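Local coordinates for OmpA family protein (Klebsiella pneumoniae subsp. pneumoniae, PDB 7RJJ) that probably binds the peptidoglycan of the cell wall through this OmpA-like domain, here with D-alanine bound, at residues A[4-9]-A[115-120]; A[12-17]-A[24-29]; A[18-23]-A[61-66]; A[36-41]-A[79-84]; A[48-53]-A[89-94]. One frame throughout, in Å; residues are numbered along the deposited sequence. Where two conformers were deposited one is given.

Overall arrangement
The five contacts belong to one OmpA-like domain. Interactions 1 and 5 both join strands of its mixed sheet: interaction 1 is an antiparallel pairing at the surface, interaction 5 a partly buried parallel pairing that runs out into the D-alanine site. Their centres lie about 20 Å apart. Interaction 3 is also at the surface and also touches D-alanine, but it relies on a tryptophan and a lysine. It abuts interaction 5 through S64 and Q61. Interactions 2 and 4 are mostly buried and use helix 27-38. In interaction 4 a lysine bonds across to a carbonyl. In interaction 2 the arginine bonds within its own segment and reaches the loop through a water.

Interaction 1 (A[4-9]-A[115-120]); sequences PDVIRL and SLVPQV
V6 is the bump that the 115-120 segment receives. Its CG1, anti to the backbone N (chi1 166°), lies against L116 O at 3.5 Å and S115 CB at 3.9 Å. Its CG2 lies alongside V117 CG2 at 4.1 Å, the two valines pointing the same way. CG1 also lies over one face of the R8 guanidinium, toward its rim. Behind V6, the ring of P118 lies with its CD and CG near the carbonyl oxygen of D5. The backbone holds these shapes in step. I7 and L116 form an antiparallel hydrogen-bonded pair, with I7 N to L116 O at 2.9 Å and L116 N to I7 O at 2.7 Å. Both bonds are nearly straight and lie in the carbonyl planes. Strand 7-8 is an outermost strand of the chain's mixed sheet in this OmpA-like domain, laid against strand 112-117. On the I7 and L116 face, the two CB atoms meet at 4.1 Å, while the end of I7 leads away toward W43 and R40. L116 instead crosses L9 at about a right angle, CD1 touching L9 CD2, and both leucines also pack on helix 27-38. Beyond the corner at P118, Q119 bends at chi2 and brings its amide back toward P4. A water donates to P4 O at 2.7 Å and weakly accepts from Q119 NE2.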
# COMPACT_ATOMS: atom_id res chain seq x y z
N PRO A 4 13.94 -18.70 1.53
CA PRO A 4 12.82 -18.13 0.78
C PRO A 4 11.87 -17.38 1.72
O PRO A 4 10.80 -17.89 2.03
CB PRO A 4 12.15 -19.38 0.20
CG PRO A 4 12.31 -20.42 1.30
CD PRO A 4 13.49 -19.96 2.14
N ASP A 5 12.28 -16.19 2.16
CA ASP A 5 11.46 -15.39 3.10
C ASP A 5 10.62 -14.35 2.35
O ASP A 5 11.03 -13.91 1.26
CB ASP A 5 12.33 -14.67 4.14
CG ASP A 5 13.02 -15.59 5.14
OD1 ASP A 5 12.93 -16.83 4.97
OD2 ASP A 5 13.63 -15.06 6.09
N VAL A 6 9.45 -14.03 2.90
CA VAL A 6 8.61 -12.92 2.38
C VAL A 6 9.44 -11.64 2.56
O VAL A 6 10.17 -11.56 3.55
CB VAL A 6 7.26 -12.84 3.11
CG1 VAL A 6 6.52 -11.53 2.85
CG2 VAL A 6 6.38 -14.04 2.77
N ILE A 7 9.39 -10.74 1.59
CA ILE A 7 10.16 -9.46 1.69
C ILE A 7 9.15 -8.35 1.98
O ILE A 7 8.22 -8.19 1.21
CB ILE A 7 10.95 -9.19 0.39
CG1 ILE A 7 11.89 -10.34 0.04
CG2 ILE A 7 11.69 -7.86 0.47
CD1 ILE A 7 12.88 -10.69 1.13
N ARG A 8 9.34 -7.62 3.08
CA ARG A 8 8.40 -6.51 3.41
C ARG A 8 9.06 -5.20 2.97
O ARG A 8 10.21 -4.96 3.37
CB ARG A 8 8.03 -6.55 4.89
CG ARG A 8 7.19 -7.77 5.23
CD ARG A 8 6.94 -8.04 6.69
NE ARG A 8 6.10 -9.23 6.77
CZ ARG A 8 6.53 -10.49 6.65
NH1 ARG A 8 5.66 -11.48 6.73
NH2 ARG A 8 7.81 -10.75 6.44
N LEU A 9 8.38 -4.43 2.12
CA LEU A 9 8.95 -3.14 1.69
C LEU A 9 8.63 -2.10 2.76
O LEU A 9 7.81 -2.40 3.61
CB LEU A 9 8.39 -2.75 0.32
CG LEU A 9 8.56 -3.81 -0.76
CD1 LEU A 9 8.15 -3.26 -2.12
CD2 LEU A 9 9.98 -4.34 -0.80
N SER A 115 4.23 -6.50 0.50
CA SER A 115 5.00 -7.71 0.87
C SER A 115 5.22 -8.53 -0.40
O SER A 115 4.25 -8.67 -1.17
CB SER A 115 4.29 -8.52 1.91
OG SER A 115 4.09 -7.78 3.10
N LEU A 116 6.45 -8.99 -0.64
CA LEU A 116 6.73 -9.82 -1.85
C LEU A 116 6.76 -11.29 -1.40
O LEU A 116 7.52 -11.63 -0.49
CB LEU A 116 8.03 -9.35 -2.50
CG LEU A 116 8.12 -7.84 -2.73
CD1 LEU A 116 9.46 -7.46 -3.34
CD2 LEU A 116 6.99 -7.34 -3.60
N VAL A 117 5.90 -12.11 -2.00
CA VAL A 117 5.73 -13.53 -1.57
C VAL A 117 6.22 -14.44 -2.69
O VAL A 117 5.67 -14.45 -3.78
CB VAL A 117 4.26 -13.79 -1.20
CG1 VAL A 117 4.06 -15.21 -0.71
CG2 VAL A 117 3.75 -12.78 -0.18
N PRO A 118 7.31 -15.20 -2.46
CA PRO A 118 7.84 -16.08 -3.50
C PRO A 118 7.09 -17.40 -3.72
O PRO A 118 7.16 -17.91 -4.84
CB PRO A 118 9.27 -16.36 -2.99
CG PRO A 118 9.15 -16.27 -1.48
CD PRO A 118 8.11 -15.20 -1.23
N GLN A 119 6.38 -17.91 -2.70
CA GLN A 119 5.72 -19.25 -2.82
C GLN A 119 4.53 -19.22 -3.78
O GLN A 119 4.11 -20.32 -4.20
CB GLN A 119 5.22 -19.76 -1.46
CG GLN A 119 6.29 -19.83 -0.37
CD GLN A 119 6.60 -18.51 0.27
OE1 GLN A 119 5.96 -17.49 0.03
NE2 GLN A 119 7.59 -18.52 1.15
N VAL A 120 4.00 -18.05 -4.12
CA VAL A 120 2.82 -17.95 -5.03
C VAL A 120 3.28 -17.47 -6.41
O VAL A 120 3.99 -16.45 -6.47
CB VAL A 120 1.75 -17.02 -4.42
CG1 VAL A 120 0.58 -16.78 -5.37
CG2 VAL A 120 1.25 -17.53 -3.07
O HOH W 1 8.99 -17.54 4.03

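Interaction 2 (A[12-17]-A[24-29]); sequences MSLFDT and PGSTKR
The backbone of 12-17 is irregular, with S13 at the centre of an inverse gamma turn, and it passes 24-29 most closely where the CA atoms of L14 and S26 are 5.8 Å apart. L14 carries much of the contact. Its CG is anti to the carbonyl carbon (chi1 -48°), which sends CD2 toward R29, tip to tip. CD2 lies over one face of the R29 guanidinium, offset toward the rim, and is 3.6 Å from NE. CB and CD2 of the same leucine also close around S26 OG, with CB at 3.4 Å. That hydroxyl is hydrogen-bonded to K23 O, so its polar need is met just before the segment. The R29 chain bends at chi3 (-70°) and turns its flat end back toward G25, earlier in its own segment. There NH2 donates to G25 O at 3.1 Å. The bond is fairly straight and close to the guanidinium plane, although NH2 stands above the plane of the carbonyl. A water at the guanidinium edge accepts from both R29 NH1 and S13 N, each at 3.0 Å. Backbone, leucine and water together restrict the rotation of the group. Selenomethionine M12 slides past R29 in the opposite direction, its SE 3.4 Å from R29 O. This loop leads from strand 7-8 to helix 27-38 in the OmpA-like domain. M12 packs against L30 and S33 of that helix, V71 of helix 57-77 and I114 of strand 112-117.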
# COMPACT_ATOMS: atom_id res chain seq x y z
N MSE A 12 4.41 3.18 3.16
CA MSE A 12 4.29 4.39 2.36
C MSE A 12 3.03 5.16 2.77
O MSE A 12 1.92 4.79 2.40
CB MSE A 12 4.23 4.04 0.86
CG MSE A 12 5.55 3.57 0.26
SE MSE A 12 5.37 3.20 -1.67
CE MSE A 12 3.94 1.87 -1.64
N SER A 13 3.22 6.22 3.57
CA SER A 13 2.14 7.08 4.02
C SER A 13 1.90 8.16 2.95
O SER A 13 2.43 9.29 3.11
CB SER A 13 2.49 7.67 5.37
OG SER A 13 2.74 6.64 6.31
N LEU A 14 1.08 7.83 1.95
CA LEU A 14 0.87 8.69 0.75
C LEU A 14 -0.55 9.24 0.67
O LEU A 14 -0.96 9.60 -0.47
CB LEU A 14 1.08 7.82 -0.51
CG LEU A 14 2.33 6.94 -0.55
CD1 LEU A 14 2.32 6.07 -1.80
CD2 LEU A 14 3.59 7.77 -0.48
N PHE A 15 -1.28 9.37 1.78
CA PHE A 15 -2.71 9.76 1.63
C PHE A 15 -3.21 10.76 2.66
O PHE A 15 -2.87 10.64 3.87
CB PHE A 15 -3.59 8.51 1.77
CG PHE A 15 -3.18 7.38 0.87
CD1 PHE A 15 -3.56 7.37 -0.46
CD2 PHE A 15 -2.36 6.36 1.34
CE1 PHE A 15 -3.15 6.35 -1.30
CE2 PHE A 15 -1.95 5.35 0.50
CZ PHE A 15 -2.35 5.34 -0.82
N ASP A 16 -4.02 11.71 2.16
CA ASP A 16 -4.73 12.71 3.00
C ASP A 16 -6.04 12.06 3.46
O ASP A 16 -6.45 11.03 2.85
CB ASP A 16 -5.01 14.01 2.25
CG ASP A 16 -3.75 14.86 1.94
OD1 ASP A 16 -2.80 14.89 2.74
OD2 ASP A 16 -3.74 15.44 0.83
N THR A 17 -6.64 12.64 4.50
CA THR A 17 -7.91 12.15 5.11
C THR A 17 -8.96 11.85 4.03
O THR A 17 -9.11 12.67 3.12
CB THR A 17 -8.45 13.18 6.11
OG1 THR A 17 -7.43 13.37 7.10
CG2 THR A 17 -9.74 12.75 6.77
N PRO A 24 0.31 14.67 -3.47
CA PRO A 24 1.51 15.28 -4.05
C PRO A 24 2.77 14.89 -3.26
O PRO A 24 2.69 14.79 -2.04
CB PRO A 24 1.25 16.79 -3.91
CG PRO A 24 -0.25 16.92 -3.85
CD PRO A 24 -0.73 15.67 -3.15
N GLY A 25 3.88 14.67 -3.97
CA GLY A 25 5.18 14.32 -3.34
C GLY A 25 5.29 12.85 -2.99
O GLY A 25 6.10 12.53 -2.09
N SER A 26 4.54 11.99 -3.67
CA SER A 26 4.57 10.53 -3.39
C SER A 26 5.53 9.80 -4.34
O SER A 26 5.87 8.64 -4.04
CB SER A 26 3.19 9.92 -3.51
OG SER A 26 2.32 10.37 -2.47
N THR A 27 6.03 10.49 -5.38
CA THR A 27 6.80 9.79 -6.45
C THR A 27 8.09 9.12 -5.96
O THR A 27 8.37 8.02 -6.43
CB THR A 27 7.11 10.75 -7.60
OG1 THR A 27 5.88 11.37 -7.97
CG2 THR A 27 7.73 10.04 -8.79
N LYS A 28 8.86 9.76 -5.09
CA LYS A 28 10.15 9.15 -4.66
C LYS A 28 9.90 7.85 -3.89
O LYS A 28 10.66 6.87 -4.15
CB LYS A 28 10.97 10.14 -3.84
CG LYS A 28 12.31 9.61 -3.36
CD LYS A 28 13.14 10.64 -2.64
CE LYS A 28 14.34 10.06 -1.92
NZ LYS A 28 15.23 9.32 -2.85
N ARG A 29 8.89 7.82 -3.00
CA ARG A 29 8.57 6.60 -2.20
C ARG A 29 8.00 5.51 -3.11
O ARG A 29 8.30 4.30 -2.87
CB ARG A 29 7.60 6.94 -1.07
CG ARG A 29 8.27 7.58 0.14
CD ARG A 29 7.28 8.18 1.12
NE ARG A 29 6.64 9.37 0.58
CZ ARG A 29 5.81 10.17 1.25
NH1 ARG A 29 5.52 9.91 2.52
NH2 ARG A 29 5.29 11.23 0.66
O HOH W 2 6.00 7.32 3.86

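Interaction 3 (A[18-23]-A[61-66]); sequences GKWVLK and QLLSLK. With DAL (D-alanine), chain C.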
# COMPACT_ATOMS: atom_id res chain seq x y z
N GLY A 18 -9.58 10.66 4.12
CA GLY A 18 -10.69 10.21 3.25
C GLY A 18 -10.34 10.13 1.78
O GLY A 18 -11.26 9.88 0.98
N LYS A 19 -9.06 10.32 1.42
CA LYS A 19 -8.62 10.27 0.00
C LYS A 19 -7.88 8.96 -0.26
O LYS A 19 -7.26 8.43 0.67
CB LYS A 19 -7.66 11.43 -0.32
CG LYS A 19 -8.25 12.83 -0.23
CD LYS A 19 -9.28 13.13 -1.29
CE LYS A 19 -9.81 14.54 -1.20
NZ LYS A 19 -8.74 15.55 -1.39
N TRP A 20 -7.95 8.48 -1.51
CA TRP A 20 -7.25 7.25 -1.94
C TRP A 20 -6.32 7.60 -3.10
O TRP A 20 -5.56 6.71 -3.52
CB TRP A 20 -8.24 6.13 -2.29
CG TRP A 20 -9.22 6.46 -3.37
CD1 TRP A 20 -9.07 6.29 -4.72
CD2 TRP A 20 -10.53 7.02 -3.19
NE1 TRP A 20 -10.18 6.72 -5.39
CE2 TRP A 20 -11.10 7.16 -4.48
CE3 TRP A 20 -11.27 7.43 -2.08
CZ2 TRP A 20 -12.38 7.69 -4.67
CZ3 TRP A 20 -12.53 7.95 -2.27
CH2 TRP A 20 -13.08 8.08 -3.55
N VAL A 21 -6.39 8.83 -3.59
CA VAL A 21 -5.47 9.29 -4.68
C VAL A 21 -4.08 9.48 -4.05
O VAL A 21 -4.01 9.80 -2.85
CB VAL A 21 -5.95 10.59 -5.35
CG1 VAL A 21 -7.20 10.35 -6.19
CG2 VAL A 21 -6.17 11.70 -4.33
N LEU A 22 -3.04 9.25 -4.84
CA LEU A 22 -1.65 9.38 -4.33
C LEU A 22 -1.33 10.88 -4.18
O LEU A 22 -1.20 11.55 -5.21
CB LEU A 22 -0.71 8.65 -5.29
CG LEU A 22 -0.97 7.14 -5.36
CD1 LEU A 22 -0.28 6.51 -6.55
CD2 LEU A 22 -0.54 6.46 -4.07
N LYS A 23 -1.25 11.36 -2.93
CA LYS A 23 -1.05 12.81 -2.62
C LYS A 23 0.21 13.34 -3.29
O LYS A 23 1.13 12.59 -3.62
CB LYS A 23 -0.94 13.05 -1.11
CG LYS A 23 0.37 12.62 -0.47
CD LYS A 23 0.50 12.95 1.01
CE LYS A 23 1.83 12.50 1.57
NZ LYS A 23 1.98 12.82 3.01
N GLN A 61 -12.65 0.25 5.87
CA GLN A 61 -12.26 -0.99 5.16
C GLN A 61 -12.22 -0.71 3.65
O GLN A 61 -11.19 -1.01 3.00
CB GLN A 61 -13.20 -2.14 5.49
CG GLN A 61 -12.90 -3.41 4.72
CD GLN A 61 -11.50 -3.91 4.97
OE1 GLN A 61 -10.93 -3.72 6.04
NE2 GLN A 61 -10.94 -4.60 3.98
N LEU A 62 -13.30 -0.14 3.11
CA LEU A 62 -13.37 0.17 1.65
C LEU A 62 -12.23 1.13 1.29
O LEU A 62 -11.55 0.90 0.28
CB LEU A 62 -14.73 0.78 1.30
CG LEU A 62 -14.91 1.19 -0.16
CD1 LEU A 62 -14.82 -0.01 -1.09
CD2 LEU A 62 -16.25 1.89 -0.36
N LEU A 63 -12.06 2.20 2.09
CA LEU A 63 -10.99 3.20 1.83
C LEU A 63 -9.62 2.51 1.79
O LEU A 63 -8.85 2.82 0.86
CB LEU A 63 -11.02 4.25 2.94
CG LEU A 63 -9.90 5.29 2.88
CD1 LEU A 63 -9.84 5.94 1.51
CD2 LEU A 63 -10.06 6.33 3.98
N SER A 64 -9.33 1.64 2.76
CA SER A 64 -8.02 0.94 2.81
C SER A 64 -7.81 0.15 1.51
O SER A 64 -6.69 0.12 0.99
CB SER A 64 -7.92 0.05 4.02
OG SER A 64 -8.73 -1.12 3.92
N LEU A 65 -8.88 -0.44 0.99
CA LEU A 65 -8.76 -1.25 -0.24
C LEU A 65 -8.56 -0.32 -1.45
O LEU A 65 -7.74 -0.67 -2.32
CB LEU A 65 -10.02 -2.11 -0.36
CG LEU A 65 -9.93 -3.31 -1.29
CD1 LEU A 65 -8.82 -4.27 -0.86
CD2 LEU A 65 -11.28 -4.01 -1.31
N LYS A 66 -9.24 0.83 -1.47
CA LYS A 66 -9.05 1.77 -2.62
C LYS A 66 -7.61 2.28 -2.63
O LYS A 66 -7.06 2.52 -3.72
CB LYS A 66 -10.06 2.92 -2.59
CG LYS A 66 -11.50 2.52 -2.88
CD LYS A 66 -12.42 3.70 -3.15
CE LYS A 66 -13.81 3.27 -3.58
NZ LYS A 66 -14.68 4.43 -3.87
N DAL C . -9.95 7.27 8.57
CA DAL C . -9.66 8.44 7.68
CB DAL C . -10.90 8.84 6.94
C DAL C . -8.51 8.09 6.72
O DAL C . -8.30 8.77 5.72
OXT DAL C . -7.75 7.14 6.93
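This contact forms one wall of the D-alanine pocket in the OmpA-like domain, where the loop 18-23 lies against helix 57-77. The polar part is the grip on the ligand. G18 N donates to DAL O, one of the two carboxylate oxygens of D-alanine, at 2.8 Å in a nearly straight bond. G18 adopts a positive phi, and no side chain stands at this turn of the loop. The apolar part centres on L63. Its CG is anti to the backbone N (chi1 175°), and its two methyls divide the work. CD2 faces the ligand, 3.5 Å from DAL O, and also touches G18 CA. CD1 packs against K19 O and reaches the edge of the W20 ring, near its plane. The third part is a combined CH-pi and cation-pi contact. W20 takes the crowded first torsion (chi1 58°), which sets its indole beside K66. The extended K66 chain runs over one face of the indole, pointing the same way as W20, and begins with its CB 3.7 Å from W20 CB. The lysine ammonium should gain from the electron-rich face at the surface. Around them, R67 NH2 binds K19 O as well as D-alanine, and S70 OG binds W20 O. Over the indole's six-membered ring, K66 CD stands 3.9 Å from the centroid, and K66 NZ follows at 4.3 Å, 22° off the ring normal.

Interaction 4 (A[36-41]-A[79-84]); sequences DIKARP and GDVPDS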
# COMPACT_ATOMS: atom_id res chain seq x y z
N ASP A 36 12.38 -2.09 -5.75
CA ASP A 36 12.40 -3.31 -4.95
C ASP A 36 11.58 -4.40 -5.65
O ASP A 36 12.00 -5.57 -5.61
CB ASP A 36 11.87 -3.06 -3.53
CG ASP A 36 12.75 -2.17 -2.67
OD1 ASP A 36 13.95 -2.11 -2.93
OD2 ASP A 36 12.22 -1.54 -1.74
N ILE A 37 10.45 -4.03 -6.27
CA ILE A 37 9.59 -4.99 -7.02
C ILE A 37 10.35 -5.50 -8.26
O ILE A 37 10.30 -6.73 -8.51
CB ILE A 37 8.24 -4.33 -7.40
CG1 ILE A 37 7.32 -4.23 -6.18
CG2 ILE A 37 7.56 -5.09 -8.54
CD1 ILE A 37 6.16 -3.27 -6.31
N LYS A 38 11.05 -4.60 -8.96
CA LYS A 38 11.76 -4.96 -10.22
C LYS A 38 12.89 -5.94 -9.91
O LYS A 38 13.19 -6.75 -10.80
CB LYS A 38 12.26 -3.70 -10.93
CG LYS A 38 11.16 -2.80 -11.48
CD LYS A 38 10.42 -3.41 -12.64
CE LYS A 38 9.23 -2.59 -13.08
NZ LYS A 38 8.68 -3.08 -14.37
N ALA A 39 13.44 -5.91 -8.70
CA ALA A 39 14.56 -6.81 -8.35
C ALA A 39 14.03 -8.23 -8.07
O ALA A 39 14.88 -9.13 -7.96
CB ALA A 39 15.31 -6.26 -7.16
N ARG A 40 12.71 -8.41 -7.97
CA ARG A 40 12.18 -9.77 -7.67
C ARG A 40 11.08 -10.12 -8.67
O ARG A 40 9.92 -10.26 -8.31
CB ARG A 40 11.75 -9.85 -6.21
CG ARG A 40 12.64 -9.03 -5.28
CD ARG A 40 12.93 -9.61 -3.92
NE ARG A 40 13.86 -10.72 -4.06
CZ ARG A 40 14.68 -11.18 -3.11
NH1 ARG A 40 15.47 -12.21 -3.36
NH2 ARG A 40 14.73 -10.59 -1.92
N PRO A 41 11.42 -10.30 -9.96
CA PRO A 41 10.42 -10.63 -10.97
C PRO A 41 9.65 -11.92 -10.64
O PRO A 41 10.26 -12.85 -10.19
CB PRO A 41 11.23 -10.87 -12.26
CG PRO A 41 12.55 -10.15 -12.03
CD PRO A 41 12.77 -10.16 -10.53
N GLY A 79 4.72 1.86 -13.57
CA GLY A 79 5.88 0.97 -13.35
C GLY A 79 5.92 -0.24 -14.27
O GLY A 79 6.93 -1.04 -14.15
N ASP A 80 4.96 -0.29 -15.24
CA ASP A 80 4.93 -1.40 -16.24
C ASP A 80 5.06 -2.77 -15.57
O ASP A 80 5.67 -3.66 -16.19
CB ASP A 80 6.00 -1.22 -17.32
CG ASP A 80 5.73 -0.06 -18.25
OD1 ASP A 80 5.52 1.07 -17.74
OD2 ASP A 80 5.70 -0.30 -19.48
N VAL A 81 4.51 -2.94 -14.37
CA VAL A 81 4.50 -4.28 -13.70
C VAL A 81 3.26 -5.02 -14.18
O VAL A 81 2.17 -4.44 -14.17
CB VAL A 81 4.52 -4.13 -12.16
CG1 VAL A 81 4.51 -5.48 -11.46
CG2 VAL A 81 5.70 -3.28 -11.69
N PRO A 82 3.35 -6.29 -14.65
CA PRO A 82 2.17 -7.01 -15.13
C PRO A 82 1.04 -7.03 -14.09
O PRO A 82 1.32 -7.19 -12.92
CB PRO A 82 2.71 -8.42 -15.45
CG PRO A 82 4.19 -8.20 -15.73
CD PRO A 82 4.59 -7.07 -14.81
N ASP A 83 -0.20 -6.92 -14.56
CA ASP A 83 -1.38 -6.85 -13.66
C ASP A 83 -1.50 -8.11 -12.78
O ASP A 83 -1.92 -7.98 -11.65
CB ASP A 83 -2.63 -6.55 -14.47
CG ASP A 83 -3.88 -6.30 -13.65
OD1 ASP A 83 -4.37 -7.27 -13.06
OD2 ASP A 83 -4.38 -5.17 -13.63
N SER A 84 -1.15 -9.28 -13.32
CA SER A 84 -1.34 -10.53 -12.54
C SER A 84 -0.38 -10.61 -11.35
O SER A 84 -0.59 -11.49 -10.50
CB SER A 84 -1.20 -11.75 -13.40
OG SER A 84 0.12 -11.89 -13.88
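K38 leaves helix 27-38 near its end and reaches across to the loop after helix 57-77. From CB, the chain starts with CG anti to the carbonyl carbon (chi1 -67°). It then bends at chi2 (-69°) and runs straight through CD to the tip. CE passes V81 in the opposite direction, 3.9 Å from V81 CG2, and comes within 3.0 Å of G79 O. NZ donates to that same oxygen at 2.7 Å, nearly along the C=O axis (165° at the oxygen). The lysine thus takes up a carbonyl just past helix 57-77, where the chain leaves helical geometry at D80 with positive phi. A positive charge here would probably be favourable at a helix C-terminus. The D80 carboxylate is not in contact, its OD1 being 6.2 Å from NZ. On the buried side, I37 crosses V81 at about a right angle, and the CG2 methyls of the two meet at 4.1 Å. V81 CG2 therefore packs against both the lysine chain and the isoleucine. In the fold, the contact joins the end of helix 27-38 to the loop that follows helix 57-77, on the side of the sheet where I37 and V81 both rest on I45 of strand 43-49 and I37 also reaches L116 of strand 112-117.

Interaction 5 (A[48-53]-A[89-94]); sequences AGHTDS and QGYGES. With DAL (D-alanine), chain C.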
# COMPACT_ATOMS: atom_id res chain seq x y z
N ALA A 48 -1.24 -3.97 0.67
CA ALA A 48 -2.20 -3.84 1.79
C ALA A 48 -2.42 -2.37 2.15
O ALA A 48 -1.41 -1.65 2.42
CB ALA A 48 -1.71 -4.62 2.98
N GLY A 49 -3.68 -1.94 2.11
CA GLY A 49 -4.03 -0.55 2.47
C GLY A 49 -4.44 -0.45 3.93
O GLY A 49 -4.95 -1.45 4.51
N HIS A 50 -4.27 0.75 4.49
CA HIS A 50 -4.59 1.02 5.91
C HIS A 50 -5.21 2.41 6.03
O HIS A 50 -5.09 3.22 5.08
CB HIS A 50 -3.32 0.95 6.76
CG HIS A 50 -2.62 -0.37 6.73
ND1 HIS A 50 -2.80 -1.30 7.73
CD2 HIS A 50 -1.72 -0.89 5.87
CE1 HIS A 50 -2.06 -2.36 7.48
NE2 HIS A 50 -1.38 -2.14 6.33
N THR A 51 -5.83 2.66 7.17
CA THR A 51 -6.46 3.98 7.44
C THR A 51 -6.16 4.39 8.88
O THR A 51 -5.67 3.54 9.64
CB THR A 51 -7.98 3.92 7.29
OG1 THR A 51 -8.53 3.19 8.39
CG2 THR A 51 -8.43 3.28 6.00
N ASP A 52 -6.38 5.67 9.20
CA ASP A 52 -6.29 6.11 10.61
C ASP A 52 -7.63 5.68 11.23
O ASP A 52 -8.49 5.16 10.47
CB ASP A 52 -5.95 7.60 10.72
CG ASP A 52 -6.97 8.52 10.07
OD1 ASP A 52 -8.14 8.11 9.98
OD2 ASP A 52 -6.58 9.64 9.64
N SER A 53 -7.83 5.88 12.53
CA SER A 53 -9.10 5.42 13.15
C SER A 53 -10.23 6.47 13.01
O SER A 53 -11.26 6.27 13.65
CB SER A 53 -8.87 5.08 14.60
OG SER A 53 -8.46 6.24 15.30
N GLN A 89 -5.23 -6.04 -0.65
CA GLN A 89 -5.76 -6.36 0.70
C GLN A 89 -6.09 -5.06 1.43
O GLN A 89 -5.44 -4.06 1.15
CB GLN A 89 -4.66 -7.10 1.45
CG GLN A 89 -5.01 -7.51 2.87
CD GLN A 89 -3.85 -8.21 3.54
OE1 GLN A 89 -2.70 -8.10 3.12
NE2 GLN A 89 -4.13 -8.89 4.64
N GLY A 90 -7.10 -5.10 2.30
CA GLY A 90 -7.42 -3.92 3.11
C GLY A 90 -7.48 -4.31 4.57
O GLY A 90 -8.07 -5.35 4.86
N TYR A 91 -6.80 -3.56 5.43
CA TYR A 91 -6.85 -3.78 6.90
C TYR A 91 -7.72 -2.73 7.57
O TYR A 91 -7.89 -2.79 8.80
CB TYR A 91 -5.46 -3.71 7.52
CG TYR A 91 -4.64 -4.95 7.36
CD1 TYR A 91 -4.74 -5.99 8.27
CD2 TYR A 91 -3.76 -5.10 6.30
CE1 TYR A 91 -3.98 -7.14 8.13
CE2 TYR A 91 -3.00 -6.24 6.15
CZ TYR A 91 -3.10 -7.26 7.08
OH TYR A 91 -2.34 -8.39 6.93
N GLY A 92 -8.22 -1.75 6.81
CA GLY A 92 -9.03 -0.69 7.46
C GLY A 92 -8.20 0.02 8.52
O GLY A 92 -7.01 0.28 8.26
N GLU A 93 -8.80 0.27 9.69
CA GLU A 93 -8.10 0.97 10.81
C GLU A 93 -7.51 -0.04 11.79
O GLU A 93 -6.96 0.40 12.83
CB GLU A 93 -9.12 1.83 11.56
CG GLU A 93 -10.19 0.99 12.25
CD GLU A 93 -11.43 1.72 12.73
OE1 GLU A 93 -11.80 2.75 12.12
OE2 GLU A 93 -12.01 1.27 13.73
N SER A 94 -7.58 -1.33 11.48
CA SER A 94 -7.19 -2.38 12.45
C SER A 94 -5.70 -2.42 12.81
O SER A 94 -5.44 -2.88 13.94
CB SER A 94 -7.64 -3.73 11.95
OG SER A 94 -6.97 -4.07 10.74
N DAL C . -9.95 7.27 8.57
CA DAL C . -9.66 8.44 7.68
CB DAL C . -10.90 8.84 6.94
C DAL C . -8.51 8.09 6.72
O DAL C . -8.30 8.77 5.72
OXT DAL C . -7.75 7.14 6.93
O HOH W 3 -4.87 -0.66 9.69
O HOH W 4 -5.58 3.27 12.53
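D-alanine is met first by D52 and T51. D52 N donates to its OXT at 3.0 Å, and the ligand N lies against D52 OD1 in a very short bond, though the place of that oxygen is less sure. T51 CB approaches OXT to 3.2 Å. The ligand is held further by R67, N60, G18 and V54, while D52 OD2 forms a salt bridge with R110. T51 OG1, in the crowded position (chi1 72°), donates to D52 O and so helps shape the loop. One step out, T51 N donates to G92 O at 2.9 Å, in a bent bond (137°) from well above the carbonyl plane. G92 belongs to a type II' turn, Y91 to S94, in which Y91 O accepts from both N and OG of S94. A water donates to G92 O and meets H50 ND1. Behind the site lie parallel strands 43-49 and 86-90 of a beta-alpha-beta unit, joined through helix 57-77. G49 uses both its N and its O toward segment 89-94, in straighter bonds: N donates to Q89 O at 2.9 Å, and O accepts from Y91 N at 3.0 Å. The rings of H50 and Y91 lie side by side with planes at 2°, but slid apart so that they barely overlap. A48 CB touches the tyrosine's edge at CE2, 3.8 Å away. At the outer end E93 packs its CB against T51 OG1 and D52 O, and its OE1 accepts from N60.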